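Long-range contacts in myosin-17 (Arabidopsis thaliana, PDB 7KFL), which probably carries cargo along actin as a plant class XI myosin motor, binding that cargo through its globular tail domain: residues C265-G270 against T340-D345; Y37-H42 against L129-R134; Q216-S221 against A278-W283; E72-W77 against G168-N173. All coordinates share one frame; numbering follows the deposited sequence.

Overall arrangement
The four contacts are spread along an elongated, mostly helical cargo-binding domain. Contacts 1 and 2 lie on opposite sides of the chain's centre, their centres about 66 Å apart. Contact 4 lies nearest the middle, about 11 Å from the chain's centre, and contact 3 follows at about 16 Å. Contacts 1 and 3 share helix 267-287: contact 1 takes its first turn, contact 3 a later part, and their nearest atoms are about 9 Å apart. Contacts 3 and 4 come within about 8 Å, nearest atoms, and helix 150-186, which carries 168-173 of contact 4, also packs on S217, I218 and S221. Contacts 2 and 4 interleave along the chain, nearest atoms about 10 Å apart.

Contact 1: C265-G270 against T340-D345; sequences CSFSNG and TMYWDD
S266 lies against the indole of W343: its CB sits over one face of the ring, 3.9 Å from the centroid of the five-membered part, a CH-pi contact offset toward the rim. The two segments also meet through their backbones. W343 N donates to C265 O at 3.3 Å with an N-H...O angle of 144°, and Y342 CA brings a CA-H...O contact to that oxygen. In return S266 CA points its hydrogen at W343 O, 3.3 Å away. C265 CB packs on M341 CE, where the methionine chain bends at chi3 (66°). F267 lies alongside both Y342 and D344. Y342 OH comes to the edge of the phenyl ring, 3.5 Å from F267 CD2, while D344 OD2 is 3.5 Å from F267 CB.

Within the DIL domain, this contact joins the start of helix 267-287 to the residues that leave helix 332-341. S266 is the N-cap of the former: its OG accepts from N269 N at 3.3 Å, and chi1 of 63° sets OG back over its own main chain, where N269 N reaches it.

Farther out, R262 O takes the W343 NE1 hydrogen bond and R262 makes a cation-pi contact with the indole. Y342 OH is hydrogen-bonded to K314 NZ and T349 OG1, and T349 OG1 also bonds D344 OD2.

Contact 2: Y37-H42 against L129-R134; sequences YKCLLH and LSFLNR
A face-to-face aromatic stack of H42 on F131 lays the loop segment 129-134 against helix 31-43, in a surface contact far from the chain's centre. The imidazole and phenyl planes are 9° apart and their centroids 3.8 Å, so each ring lies over the other's centre; the closest pair is H42 CG and F131 CE2, at 3.5 Å. With its CG anti to the backbone N (chi1 -176°), H42 sends its ring out to the phenyl, and the two side chains run antiparallel past one another. L132 CG covers the other face of the phenyl ring, toward the rim. At the ring's edge C39 SG stands 3.8 Å from F131 CZ, a sulfur-aromatic contact. An alanine in place of F131 would probably leave the H42 imidazole without its stacking partner and C39 SG without the ring edge. Beside the stack, L132 CD2 packs 3.7 Å from K38 CD on the aliphatic part of the lysine, whose extended chain carries NZ on to the carbonyl oxygens of L137 and K139. No hydrogen bond joins the two segments. Helix 4-20 borders the contact, with L15 touching C39 and L14 touching L129, while L40 of the same turn packs on helix 53-65.

Contact 3: Q216-S221 against A278-W283; sequences QSIRKS and AELEQW
E279 answers two residues of the facing helix with its two carboxylate oxygens. Q216 NE2 donates to E279 OE2 at 3.2 Å; the donor stands well above the carboxylate plane. E279 OE1 receives R219 NH1 at 3.3 Å in a salt bridge whose hydrogen bond is weak, though nearly straight at 172°, with the oxygen at the guanidinium edge. The glutamate chain bends at chi2 (-81°), which turns its CD back toward Q216 CG, 3.5 Å away. R219 runs extended from CG to NE and crosses E279 at about a right angle, its guanidinium face laid on the backbone of Q282 and W283, with Q282 CB 3.6 Å from NH1. A water bridges, weakly accepting from R219 NH1 and donating to Q282 OE1 at 2.9 Å. Nearer the interior, I218 CG2 meets L280 CD2 at 4.0 Å, and R219 CG lies beside W283 CB. This side-by-side packing of near-parallel helices (locally 21°, axes 9.5 Å apart) joins helix 205-231 to helix 267-287, whose segment 278-283 belongs to the DIL domain. The polar side of the contact adds a modest, probably solvent-sensitive electrostatic link to an apolar seam, continuing from L280 and W283 to F247 of helix 236-260.

Contact 4: E72-W77 against G168-N173; sequences EVLAYW and GMIRDN
Apolar helix-to-helix packing buried near the middle of the domain joins helix 71-89 to helix 150-186. The local axes approach to 9.9 Å and cross at -139°, and no hydrogen bond joins the two segments. L74 carries the contact by packing among M169, I170 and N173. Its CB meets I170 CG1 at 3.7 Å. Its CD1 lies 3.9 Å from M169 CB, while CD2 touches the same CB and, at 4.0 Å, M169 CE; the leucine and methionine side chains cross at about a right angle. The methionine chain bends at chi3 (84°), which brings CE to that methyl. L74 and N173 meet tip to tip, with CD1 3.8 Å from ND2, an amide nitrogen that hydrogen-bonds N70 OD1. On the other flank, I170 CD1 reaches the backbone, 3.8 Å from L74 O and 3.9 Å from A75 N. An alanine in place of L74 would keep the CB contact with I170 but, without CG and its two methyls, would probably open a gap beside M169 and N173. Nearby, I65 of helix 53-65 and I166 of helix 150-186 touch L74, and helix 205-231 closes in through L228 on A75 and Y225 on N173.

Contact 1: C265-G270 against T340-D345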
loop_
_atom_site.group_PDB
_atom_site.type_symbol
_atom_site.label_atom_id
_atom_site.label_comp_id
_atom_site.label_asym_id
_atom_site.label_seq_id
_atom_site.Cartn_x
_atom_site.Cartn_y
_atom_site.Cartn_z
ATOM N N CYS A 265 -25.825 8.807 4.562
ATOM C CA CYS A 265 -26.370 9.264 3.257
ATOM C C CYS A 265 -27.203 10.534 3.478
ATOM O O CYS A 265 -28.405 10.524 3.170
ATOM C CB CYS A 265 -27.176 8.151 2.599
ATOM S SG CYS A 265 -27.093 8.191 0.789
ATOM N N SER A 266 -26.571 11.586 4.009
ATOM C CA SER A 266 -27.203 12.893 4.332
ATOM C C SER A 266 -26.338 14.035 3.792
ATOM O O SER A 266 -25.182 13.780 3.405
ATOM C CB SER A 266 -27.430 13.038 5.816
ATOM O OG SER A 266 -26.200 13.021 6.526
ATOM N N PHE A 267 -26.890 15.249 3.769
ATOM C CA PHE A 267 -26.177 16.481 3.352
ATOM C C PHE A 267 -25.074 16.787 4.370
ATOM O O PHE A 267 -23.919 17.005 3.950
ATOM C CB PHE A 267 -27.137 17.664 3.225
ATOM C CG PHE A 267 -26.523 18.855 2.539
ATOM C CD1 PHE A 267 -25.693 19.725 3.231
ATOM C CD2 PHE A 267 -26.748 19.088 1.191
ATOM C CE1 PHE A 267 -25.117 20.812 2.591
ATOM C CE2 PHE A 267 -26.173 20.177 0.556
ATOM C CZ PHE A 267 -25.356 21.034 1.256
ATOM N N SER A 268 -25.429 16.790 5.659
ATOM C CA SER A 268 -24.536 17.143 6.796
ATOM C C SER A 268 -23.326 16.201 6.823
ATOM O O SER A 268 -22.212 16.684 7.108
ATOM C CB SER A 268 -25.277 17.129 8.113
ATOM O OG SER A 268 -25.495 15.801 8.565
ATOM N N ASN A 269 -23.534 14.912 6.532
ATOM C CA ASN A 269 -22.448 13.895 6.515
ATOM C C ASN A 269 -21.600 14.069 5.247
ATOM O O ASN A 269 -20.399 13.739 5.295
ATOM C CB ASN A 269 -22.976 12.466 6.642
ATOM C CG ASN A 269 -21.880 11.504 7.052
ATOM O OD1 ASN A 269 -21.326 11.622 8.143
ATOM N ND2 ASN A 269 -21.532 10.576 6.177
ATOM N N GLY A 270 -22.202 14.559 4.159
ATOM C CA GLY A 270 -21.482 14.947 2.932
ATOM C C GLY A 270 -20.467 16.039 3.222
ATOM O O GLY A 270 -19.313 15.914 2.765
ATOM N N THR A 340 -32.037 7.315 -3.353
ATOM C CA THR A 340 -33.292 6.829 -2.714
ATOM C C THR A 340 -33.165 6.835 -1.185
ATOM O O THR A 340 -34.214 6.893 -0.519
ATOM C CB THR A 340 -33.672 5.433 -3.222
ATOM O OG1 THR A 340 -32.554 4.567 -3.029
ATOM C CG2 THR A 340 -34.080 5.435 -4.679
ATOM N N MET A 341 -31.941 6.761 -0.652
ATOM C CA MET A 341 -31.662 6.687 0.809
ATOM C C MET A 341 -31.323 8.081 1.359
ATOM O O MET A 341 -31.331 8.235 2.597
ATOM C CB MET A 341 -30.503 5.724 1.087
ATOM C CG MET A 341 -30.588 5.046 2.439
ATOM S SD MET A 341 -29.492 3.610 2.554
ATOM C CE MET A 341 -27.891 4.408 2.437
ATOM N N TYR A 342 -31.051 9.049 0.473
ATOM C CA TYR A 342 -30.704 10.456 0.806
ATOM C C TYR A 342 -31.793 11.076 1.688
ATOM O O TYR A 342 -32.988 10.880 1.401
ATOM C CB TYR A 342 -30.519 11.285 -0.468
ATOM C CG TYR A 342 -30.195 12.737 -0.227
ATOM C CD1 TYR A 342 -28.901 13.143 0.060
ATOM C CD2 TYR A 342 -31.181 13.710 -0.280
ATOM C CE1 TYR A 342 -28.593 14.476 0.285
ATOM C CE2 TYR A 342 -30.890 15.046 -0.060
ATOM C CZ TYR A 342 -29.591 15.432 0.224
ATOM O OH TYR A 342 -29.298 16.748 0.441
ATOM N N TRP A 343 -31.380 11.806 2.728
ATOM C CA TRP A 343 -32.261 12.562 3.659
ATOM C C TRP A 343 -31.509 13.803 4.155
ATOM O O TRP A 343 -30.301 13.902 3.884
ATOM C CB TRP A 343 -32.720 11.667 4.819
ATOM C CG TRP A 343 -31.605 11.258 5.730
ATOM C CD1 TRP A 343 -30.589 10.394 5.443
ATOM C CD2 TRP A 343 -31.377 11.713 7.077
ATOM N NE1 TRP A 343 -29.750 10.275 6.517
ATOM C CE2 TRP A 343 -30.207 11.071 7.534
ATOM C CE3 TRP A 343 -32.044 12.590 7.940
ATOM C CZ2 TRP A 343 -29.693 11.281 8.813
ATOM C CZ3 TRP A 343 -31.534 12.797 9.203
ATOM C CH2 TRP A 343 -30.375 12.150 9.633
ATOM N N ASP A 344 -32.195 14.713 4.852
ATOM C CA ASP A 344 -31.633 16.029 5.257
ATOM C C ASP A 344 -32.508 16.654 6.354
ATOM O O ASP A 344 -33.560 17.224 6.016
ATOM C CB ASP A 344 -31.499 16.936 4.029
ATOM C CG ASP A 344 -30.660 18.180 4.253
ATOM O OD1 ASP A 344 -30.234 18.404 5.399
ATOM O OD2 ASP A 344 -30.443 18.914 3.274
ATOM N N ASP A 345 -32.078 16.545 7.615
ATOM C CA ASP A 345 -32.735 17.168 8.797
ATOM C C ASP A 345 -31.968 18.432 9.209
ATOM O O ASP A 345 -32.124 18.859 10.370
ATOM C CB ASP A 345 -32.823 16.186 9.971
ATOM C CG ASP A 345 -33.945 15.172 9.845
ATOM O OD1 ASP A 345 -34.300 14.831 8.698
ATOM O OD2 ASP A 345 -34.453 14.734 10.898
#

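Contact 2: Y37-H42 against L129-R134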
loop_
_atom_site.group_PDB
_atom_site.type_symbol
_atom_site.label_atom_id
_atom_site.label_comp_id
_atom_site.label_asym_id
_atom_site.label_seq_id
_atom_site.Cartn_x
_atom_site.Cartn_y
_atom_site.Cartn_z
ATOM N N TYR A 37 25.460 -9.463 -0.351
ATOM C CA TYR A 37 25.765 -9.633 -1.797
ATOM C C TYR A 37 27.260 -9.909 -2.001
ATOM O O TYR A 37 27.595 -10.839 -2.759
ATOM C CB TYR A 37 25.347 -8.397 -2.594
ATOM C CG TYR A 37 25.632 -8.494 -4.072
ATOM C CD1 TYR A 37 25.004 -9.449 -4.854
ATOM C CD2 TYR A 37 26.532 -7.641 -4.690
ATOM C CE1 TYR A 37 25.260 -9.555 -6.210
ATOM C CE2 TYR A 37 26.798 -7.731 -6.048
ATOM C CZ TYR A 37 26.158 -8.692 -6.811
ATOM O OH TYR A 37 26.409 -8.791 -8.147
ATOM N N LYS A 38 28.122 -9.127 -1.345
ATOM C CA LYS A 38 29.599 -9.153 -1.539
ATOM C C LYS A 38 30.183 -10.467 -1.006
ATOM O O LYS A 38 31.020 -11.059 -1.715
ATOM C CB LYS A 38 30.242 -7.934 -0.877
ATOM C CG LYS A 38 30.012 -6.634 -1.627
ATOM C CD LYS A 38 30.854 -5.490 -1.131
ATOM C CE LYS A 38 30.789 -4.293 -2.053
ATOM N NZ LYS A 38 31.290 -3.075 -1.380
ATOM N N CYS A 39 29.769 -10.899 0.189
ATOM C CA CYS A 39 30.142 -12.211 0.786
ATOM C C CYS A 39 29.827 -13.340 -0.204
ATOM O O CYS A 39 30.730 -14.155 -0.479
ATOM C CB CYS A 39 29.405 -12.461 2.097
ATOM S SG CYS A 39 29.939 -11.366 3.436
ATOM N N LEU A 40 28.595 -13.371 -0.721
ATOM C CA LEU A 40 28.109 -14.411 -1.666
ATOM C C LEU A 40 28.930 -14.343 -2.960
ATOM O O LEU A 40 29.190 -15.414 -3.551
ATOM C CB LEU A 40 26.616 -14.196 -1.944
ATOM C CG LEU A 40 25.678 -14.316 -0.740
ATOM C CD1 LEU A 40 24.232 -14.141 -1.175
ATOM C CD2 LEU A 40 25.856 -15.642 -0.014
ATOM N N LEU A 41 29.319 -13.135 -3.376
ATOM C CA LEU A 41 30.145 -12.891 -4.590
ATOM C C LEU A 41 31.587 -13.338 -4.310
ATOM O O LEU A 41 32.186 -13.988 -5.192
ATOM C CB LEU A 41 30.070 -11.405 -4.958
ATOM C CG LEU A 41 30.248 -11.075 -6.439
ATOM C CD1 LEU A 41 29.106 -11.643 -7.272
ATOM C CD2 LEU A 41 30.352 -9.571 -6.645
ATOM N N HIS A 42 32.101 -13.022 -3.116
ATOM C CA HIS A 42 33.457 -13.396 -2.626
ATOM C C HIS A 42 33.579 -14.924 -2.562
ATOM O O HIS A 42 34.528 -15.465 -3.168
ATOM C CB HIS A 42 33.730 -12.728 -1.268
ATOM C CG HIS A 42 35.104 -12.960 -0.732
ATOM N ND1 HIS A 42 36.233 -12.438 -1.338
ATOM C CD2 HIS A 42 35.537 -13.638 0.354
ATOM C CE1 HIS A 42 37.301 -12.796 -0.654
ATOM N NE2 HIS A 42 36.900 -13.531 0.391
ATOM N N LEU A 129 35.763 -12.491 7.829
ATOM C CA LEU A 129 34.821 -11.519 7.201
ATOM C C LEU A 129 35.476 -10.133 7.073
ATOM O O LEU A 129 34.736 -9.162 6.823
ATOM C CB LEU A 129 33.541 -11.452 8.045
ATOM C CG LEU A 129 32.227 -11.417 7.263
ATOM C CD1 LEU A 129 31.229 -12.406 7.838
ATOM C CD2 LEU A 129 31.628 -10.020 7.240
ATOM N N SER A 130 36.808 -10.049 7.190
ATOM C CA SER A 130 37.594 -8.786 7.233
ATOM C C SER A 130 38.223 -8.505 5.860
ATOM O O SER A 130 39.229 -7.770 5.807
ATOM C CB SER A 130 38.636 -8.842 8.327
ATOM O OG SER A 130 38.023 -8.899 9.607
ATOM N N PHE A 131 37.637 -9.060 4.795
ATOM C CA PHE A 131 37.998 -8.807 3.372
ATOM C C PHE A 131 37.229 -7.584 2.853
ATOM O O PHE A 131 37.602 -7.048 1.791
ATOM C CB PHE A 131 37.702 -10.042 2.513
ATOM C CG PHE A 131 36.238 -10.382 2.388
ATOM C CD1 PHE A 131 35.606 -11.162 3.344
ATOM C CD2 PHE A 131 35.488 -9.912 1.319
ATOM C CE1 PHE A 131 34.257 -11.466 3.234
ATOM C CE2 PHE A 131 34.140 -10.218 1.209
ATOM C CZ PHE A 131 33.529 -10.995 2.167
ATOM N N LEU A 132 36.189 -7.161 3.585
ATOM C CA LEU A 132 35.289 -6.029 3.224
ATOM C C LEU A 132 35.918 -4.684 3.623
ATOM O O LEU A 132 35.286 -3.642 3.353
ATOM C CB LEU A 132 33.935 -6.234 3.914
ATOM C CG LEU A 132 33.026 -7.288 3.281
ATOM C CD1 LEU A 132 32.005 -7.805 4.281
ATOM C CD2 LEU A 132 32.332 -6.731 2.048
ATOM N N ASN A 133 37.117 -4.699 4.217
ATOM C CA ASN A 133 37.829 -3.489 4.713
ATOM C C ASN A 133 38.673 -2.871 3.588
ATOM O O ASN A 133 39.334 -1.849 3.858
ATOM C CB ASN A 133 38.713 -3.804 5.925
ATOM C CG ASN A 133 38.033 -4.683 6.954
ATOM O OD1 ASN A 133 36.818 -4.865 6.922
ATOM N ND2 ASN A 133 38.810 -5.238 7.871
ATOM N N ARG A 134 38.655 -3.459 2.384
ATOM C CA ARG A 134 39.470 -3.012 1.220
ATOM C C ARG A 134 38.767 -1.846 0.509
ATOM O O ARG A 134 39.471 -1.064 -0.161
ATOM C CB ARG A 134 39.772 -4.196 0.288
ATOM C CG ARG A 134 38.689 -4.539 -0.731
ATOM C CD ARG A 134 39.045 -4.148 -2.160
ATOM N NE ARG A 134 38.409 -5.012 -3.150
ATOM C CZ ARG A 134 38.497 -4.863 -4.473
ATOM N NH1 ARG A 134 39.195 -3.868 -4.995
ATOM N NH2 ARG A 134 37.880 -5.717 -5.272
#

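Contact 3: Q216-S221 against A278-W283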
loop_
_atom_site.group_PDB
_atom_site.type_symbol
_atom_site.label_atom_id
_atom_site.label_comp_id
_atom_site.label_asym_id
_atom_site.label_seq_id
_atom_site.Cartn_x
_atom_site.Cartn_y
_atom_site.Cartn_z
ATOM N N GLN A 216 -7.594 14.156 11.085
ATOM C CA GLN A 216 -6.228 14.622 11.445
ATOM C C GLN A 216 -5.432 13.465 12.064
ATOM O O GLN A 216 -4.222 13.378 11.782
ATOM C CB GLN A 216 -6.317 15.842 12.364
ATOM C CG GLN A 216 -6.877 17.073 11.662
ATOM C CD GLN A 216 -7.173 18.227 12.590
ATOM O OE1 GLN A 216 -6.833 18.218 13.772
ATOM N NE2 GLN A 216 -7.820 19.245 12.047
ATOM N N SER A 217 -6.075 12.603 12.859
ATOM C CA SER A 217 -5.452 11.394 13.466
ATOM C C SER A 217 -4.937 10.457 12.364
ATOM O O SER A 217 -3.826 9.907 12.521
ATOM C CB SER A 217 -6.409 10.673 14.381
ATOM O OG SER A 217 -6.907 11.546 15.381
ATOM N N ILE A 218 -5.724 10.280 11.298
ATOM C CA ILE A 218 -5.387 9.420 10.124
ATOM C C ILE A 218 -4.169 10.017 9.410
ATOM O O ILE A 218 -3.225 9.253 9.117
ATOM C CB ILE A 218 -6.609 9.258 9.192
ATOM C CG1 ILE A 218 -7.668 8.350 9.824
ATOM C CG2 ILE A 218 -6.194 8.759 7.813
ATOM C CD1 ILE A 218 -9.010 8.374 9.128
ATOM N N ARG A 219 -4.193 11.329 9.156
ATOM C CA ARG A 219 -3.103 12.087 8.480
ATOM C C ARG A 219 -1.776 11.891 9.231
ATOM O O ARG A 219 -0.732 11.784 8.557
ATOM C CB ARG A 219 -3.465 13.573 8.399
ATOM C CG ARG A 219 -2.555 14.379 7.486
ATOM C CD ARG A 219 -2.901 15.855 7.489
ATOM N NE ARG A 219 -1.868 16.649 6.839
ATOM C CZ ARG A 219 -1.984 17.928 6.498
ATOM N NH1 ARG A 219 -3.105 18.592 6.736
ATOM N NH2 ARG A 219 -0.974 18.540 5.909
ATOM N N LYS A 220 -1.816 11.850 10.568
ATOM C CA LYS A 220 -0.626 11.639 11.439
ATOM C C LYS A 220 -0.068 10.230 11.211
ATOM O O LYS A 220 1.157 10.107 10.996
ATOM C CB LYS A 220 -0.974 11.859 12.916
ATOM C CG LYS A 220 -0.910 13.308 13.381
ATOM C CD LYS A 220 -1.160 13.491 14.863
ATOM C CE LYS A 220 -2.603 13.255 15.255
ATOM N NZ LYS A 220 -2.888 13.753 16.622
ATOM N N SER A 221 -0.937 9.215 11.256
ATOM C CA SER A 221 -0.587 7.786 11.035
ATOM C C SER A 221 0.021 7.606 9.639
ATOM O O SER A 221 1.020 6.881 9.533
ATOM C CB SER A 221 -1.780 6.887 11.248
ATOM O OG SER A 221 -2.159 6.865 12.617
ATOM N N ALA A 278 -10.272 16.923 2.346
ATOM C CA ALA A 278 -9.375 18.101 2.260
ATOM C C ALA A 278 -8.102 17.853 3.082
ATOM O O ALA A 278 -7.020 18.276 2.629
ATOM C CB ALA A 278 -10.104 19.340 2.721
ATOM N N GLU A 279 -8.229 17.197 4.242
ATOM C CA GLU A 279 -7.088 16.773 5.099
ATOM C C GLU A 279 -6.205 15.779 4.333
ATOM O O GLU A 279 -4.969 15.952 4.346
ATOM C CB GLU A 279 -7.588 16.144 6.402
ATOM C CG GLU A 279 -8.065 17.157 7.425
ATOM C CD GLU A 279 -6.972 17.824 8.245
ATOM O OE1 GLU A 279 -5.813 17.363 8.188
ATOM O OE2 GLU A 279 -7.286 18.804 8.949
ATOM N N LEU A 280 -6.820 14.777 3.694
ATOM C CA LEU A 280 -6.110 13.692 2.964
ATOM C C LEU A 280 -5.499 14.243 1.671
ATOM O O LEU A 280 -4.399 13.789 1.309
ATOM C CB LEU A 280 -7.088 12.547 2.678
ATOM C CG LEU A 280 -7.708 11.878 3.904
ATOM C CD1 LEU A 280 -8.643 10.755 3.484
ATOM C CD2 LEU A 280 -6.639 11.355 4.852
ATOM N N GLU A 281 -6.182 15.178 1.001
ATOM C CA GLU A 281 -5.658 15.885 -0.201
ATOM C C GLU A 281 -4.383 16.639 0.193
ATOM O O GLU A 281 -3.386 16.540 -0.551
ATOM C CB GLU A 281 -6.695 16.853 -0.777
ATOM C CG GLU A 281 -6.336 17.369 -2.161
ATOM C CD GLU A 281 -7.287 18.405 -2.737
ATOM O OE1 GLU A 281 -8.305 18.713 -2.081
ATOM O OE2 GLU A 281 -7.005 18.904 -3.844
ATOM N N GLN A 282 -4.429 17.358 1.321
ATOM C CA GLN A 282 -3.296 18.154 1.871
ATOM C C GLN A 282 -2.096 17.232 2.116
ATOM O O GLN A 282 -0.967 17.627 1.756
ATOM C CB GLN A 282 -3.713 18.884 3.151
ATOM C CG GLN A 282 -4.370 20.234 2.895
ATOM C CD GLN A 282 -3.414 21.237 2.293
ATOM O OE1 GLN A 282 -2.220 21.241 2.589
ATOM N NE2 GLN A 282 -3.935 22.104 1.439
ATOM N N TRP A 283 -2.337 16.050 2.692
ATOM C CA TRP A 283 -1.302 15.011 2.946
ATOM C C TRP A 283 -0.641 14.589 1.627
ATOM O O TRP A 283 0.594 14.416 1.622
ATOM C CB TRP A 283 -1.894 13.800 3.679
ATOM C CG TRP A 283 -0.884 12.718 3.894
ATOM C CD1 TRP A 283 -0.108 12.519 4.998
ATOM C CD2 TRP A 283 -0.495 11.712 2.942
ATOM N NE1 TRP A 283 0.719 11.446 4.808
ATOM C CE2 TRP A 283 0.507 10.932 3.556
ATOM C CE3 TRP A 283 -0.897 11.390 1.640
ATOM C CZ2 TRP A 283 1.104 9.852 2.910
ATOM C CZ3 TRP A 283 -0.307 10.323 1.002
ATOM C CH2 TRP A 283 0.681 9.567 1.631
HETATM O O HOH W 1 -2.660 21.597 5.407
#

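Contact 4: E72-W77 against G168-N173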
loop_
_atom_site.group_PDB
_atom_site.type_symbol
_atom_site.label_atom_id
_atom_site.label_comp_id
_atom_site.label_asym_id
_atom_site.label_seq_id
_atom_site.Cartn_x
_atom_site.Cartn_y
_atom_site.Cartn_z
ATOM N N GLU A 72 9.593 -0.974 12.511
ATOM C CA GLU A 72 10.981 -0.494 12.271
ATOM C C GLU A 72 11.777 -1.584 11.546
ATOM O O GLU A 72 12.447 -1.256 10.546
ATOM C CB GLU A 72 11.649 -0.101 13.589
ATOM C CG GLU A 72 10.968 1.061 14.293
ATOM C CD GLU A 72 11.686 1.556 15.538
ATOM O OE1 GLU A 72 12.933 1.651 15.502
ATOM O OE2 GLU A 72 10.999 1.844 16.544
ATOM N N VAL A 73 11.692 -2.828 12.027
ATOM C CA VAL A 73 12.419 -4.007 11.462
ATOM C C VAL A 73 11.848 -4.355 10.077
ATOM O O VAL A 73 12.632 -4.842 9.234
ATOM C CB VAL A 73 12.386 -5.211 12.427
ATOM C CG1 VAL A 73 10.985 -5.763 12.629
ATOM C CG2 VAL A 73 13.332 -6.317 11.986
ATOM N N LEU A 74 10.551 -4.113 9.844
ATOM C CA LEU A 74 9.878 -4.365 8.537
ATOM C C LEU A 74 10.343 -3.337 7.502
ATOM O O LEU A 74 10.697 -3.750 6.383
ATOM C CB LEU A 74 8.357 -4.308 8.703
ATOM C CG LEU A 74 7.691 -5.605 9.163
ATOM C CD1 LEU A 74 6.267 -5.342 9.624
ATOM C CD2 LEU A 74 7.711 -6.651 8.060
ATOM N N ALA A 75 10.316 -2.049 7.852
ATOM C CA ALA A 75 10.765 -0.929 6.989
ATOM C C ALA A 75 12.238 -1.136 6.616
ATOM O O ALA A 75 12.596 -0.908 5.438
ATOM C CB ALA A 75 10.548 0.387 7.697
ATOM N N TYR A 76 13.045 -1.574 7.589
ATOM C CA TYR A 76 14.492 -1.879 7.442
ATOM C C TYR A 76 14.683 -2.981 6.395
ATOM O O TYR A 76 15.464 -2.785 5.445
ATOM C CB TYR A 76 15.098 -2.296 8.786
ATOM C CG TYR A 76 16.578 -2.580 8.735
ATOM C CD1 TYR A 76 17.499 -1.547 8.629
ATOM C CD2 TYR A 76 17.064 -3.877 8.784
ATOM C CE1 TYR A 76 18.862 -1.796 8.574
ATOM C CE2 TYR A 76 18.424 -4.143 8.730
ATOM C CZ TYR A 76 19.327 -3.099 8.625
ATOM O OH TYR A 76 20.667 -3.353 8.570
ATOM N N TRP A 77 13.974 -4.102 6.565
ATOM C CA TRP A 77 14.132 -5.321 5.726
ATOM C C TRP A 77 13.408 -5.167 4.383
ATOM O O TRP A 77 13.761 -5.912 3.452
ATOM C CB TRP A 77 13.686 -6.576 6.488
ATOM C CG TRP A 77 14.759 -7.098 7.389
ATOM C CD1 TRP A 77 14.702 -7.267 8.741
ATOM C CD2 TRP A 77 16.088 -7.477 6.994
ATOM N NE1 TRP A 77 15.894 -7.748 9.212
ATOM C CE2 TRP A 77 16.765 -7.885 8.163
ATOM C CE3 TRP A 77 16.766 -7.521 5.770
ATOM C CZ2 TRP A 77 18.085 -8.330 8.136
ATOM C CZ3 TRP A 77 18.070 -7.965 5.744
ATOM C CH2 TRP A 77 18.718 -8.363 6.913
ATOM N N GLY A 168 3.439 -6.419 2.367
ATOM C CA GLY A 168 2.068 -6.754 2.791
ATOM C C GLY A 168 1.826 -6.431 4.256
ATOM O O GLY A 168 0.730 -5.937 4.565
ATOM N N MET A 169 2.810 -6.695 5.124
ATOM C CA MET A 169 2.697 -6.535 6.602
ATOM C C MET A 169 2.727 -5.049 6.980
ATOM O O MET A 169 1.930 -4.656 7.854
ATOM C CB MET A 169 3.823 -7.280 7.328
ATOM C CG MET A 169 3.547 -8.764 7.471
ATOM S SD MET A 169 5.054 -9.741 7.669
ATOM C CE MET A 169 5.321 -9.584 9.434
ATOM N N ILE A 170 3.608 -4.260 6.357
ATOM C CA ILE A 170 3.670 -2.777 6.536
ATOM C C ILE A 170 2.296 -2.199 6.174
ATOM O O ILE A 170 1.700 -1.505 7.025
ATOM C CB ILE A 170 4.810 -2.149 5.703
ATOM C CG1 ILE A 170 6.186 -2.513 6.268
ATOM C CG2 ILE A 170 4.640 -0.640 5.589
ATOM C CD1 ILE A 170 7.349 -2.168 5.357
ATOM N N ARG A 171 1.816 -2.492 4.963
ATOM C CA ARG A 171 0.515 -2.009 4.425
ATOM C C ARG A 171 -0.624 -2.421 5.366
ATOM O O ARG A 171 -1.434 -1.550 5.721
ATOM C CB ARG A 171 0.285 -2.561 3.014
ATOM C CG ARG A 171 -1.089 -2.261 2.432
ATOM C CD ARG A 171 -1.393 -3.153 1.246
ATOM N NE ARG A 171 -1.542 -4.547 1.644
ATOM C CZ ARG A 171 -1.577 -5.582 0.812
ATOM N NH1 ARG A 171 -1.477 -5.399 -0.496
ATOM N NH2 ARG A 171 -1.712 -6.804 1.295
ATOM N N ASP A 172 -0.689 -3.700 5.741
ATOM C CA ASP A 172 -1.787 -4.266 6.571
ATOM C C ASP A 172 -1.704 -3.677 7.990
ATOM O O ASP A 172 -2.772 -3.375 8.552
ATOM C CB ASP A 172 -1.786 -5.801 6.512
ATOM C CG ASP A 172 -2.229 -6.380 5.169
ATOM O OD1 ASP A 172 -2.676 -5.599 4.296
ATOM O OD2 ASP A 172 -2.123 -7.614 4.998
ATOM N N ASN A 173 -0.497 -3.482 8.536
ATOM C CA ASN A 173 -0.275 -2.831 9.860
ATOM C C ASN A 173 -0.861 -1.412 9.854
ATOM O O ASN A 173 -1.497 -1.032 10.861
ATOM C CB ASN A 173 1.207 -2.767 10.248
ATOM C CG ASN A 173 1.754 -4.067 10.799
ATOM O OD1 ASN A 173 1.034 -5.056 10.920
ATOM N ND2 ASN A 173 3.035 -4.077 11.130
#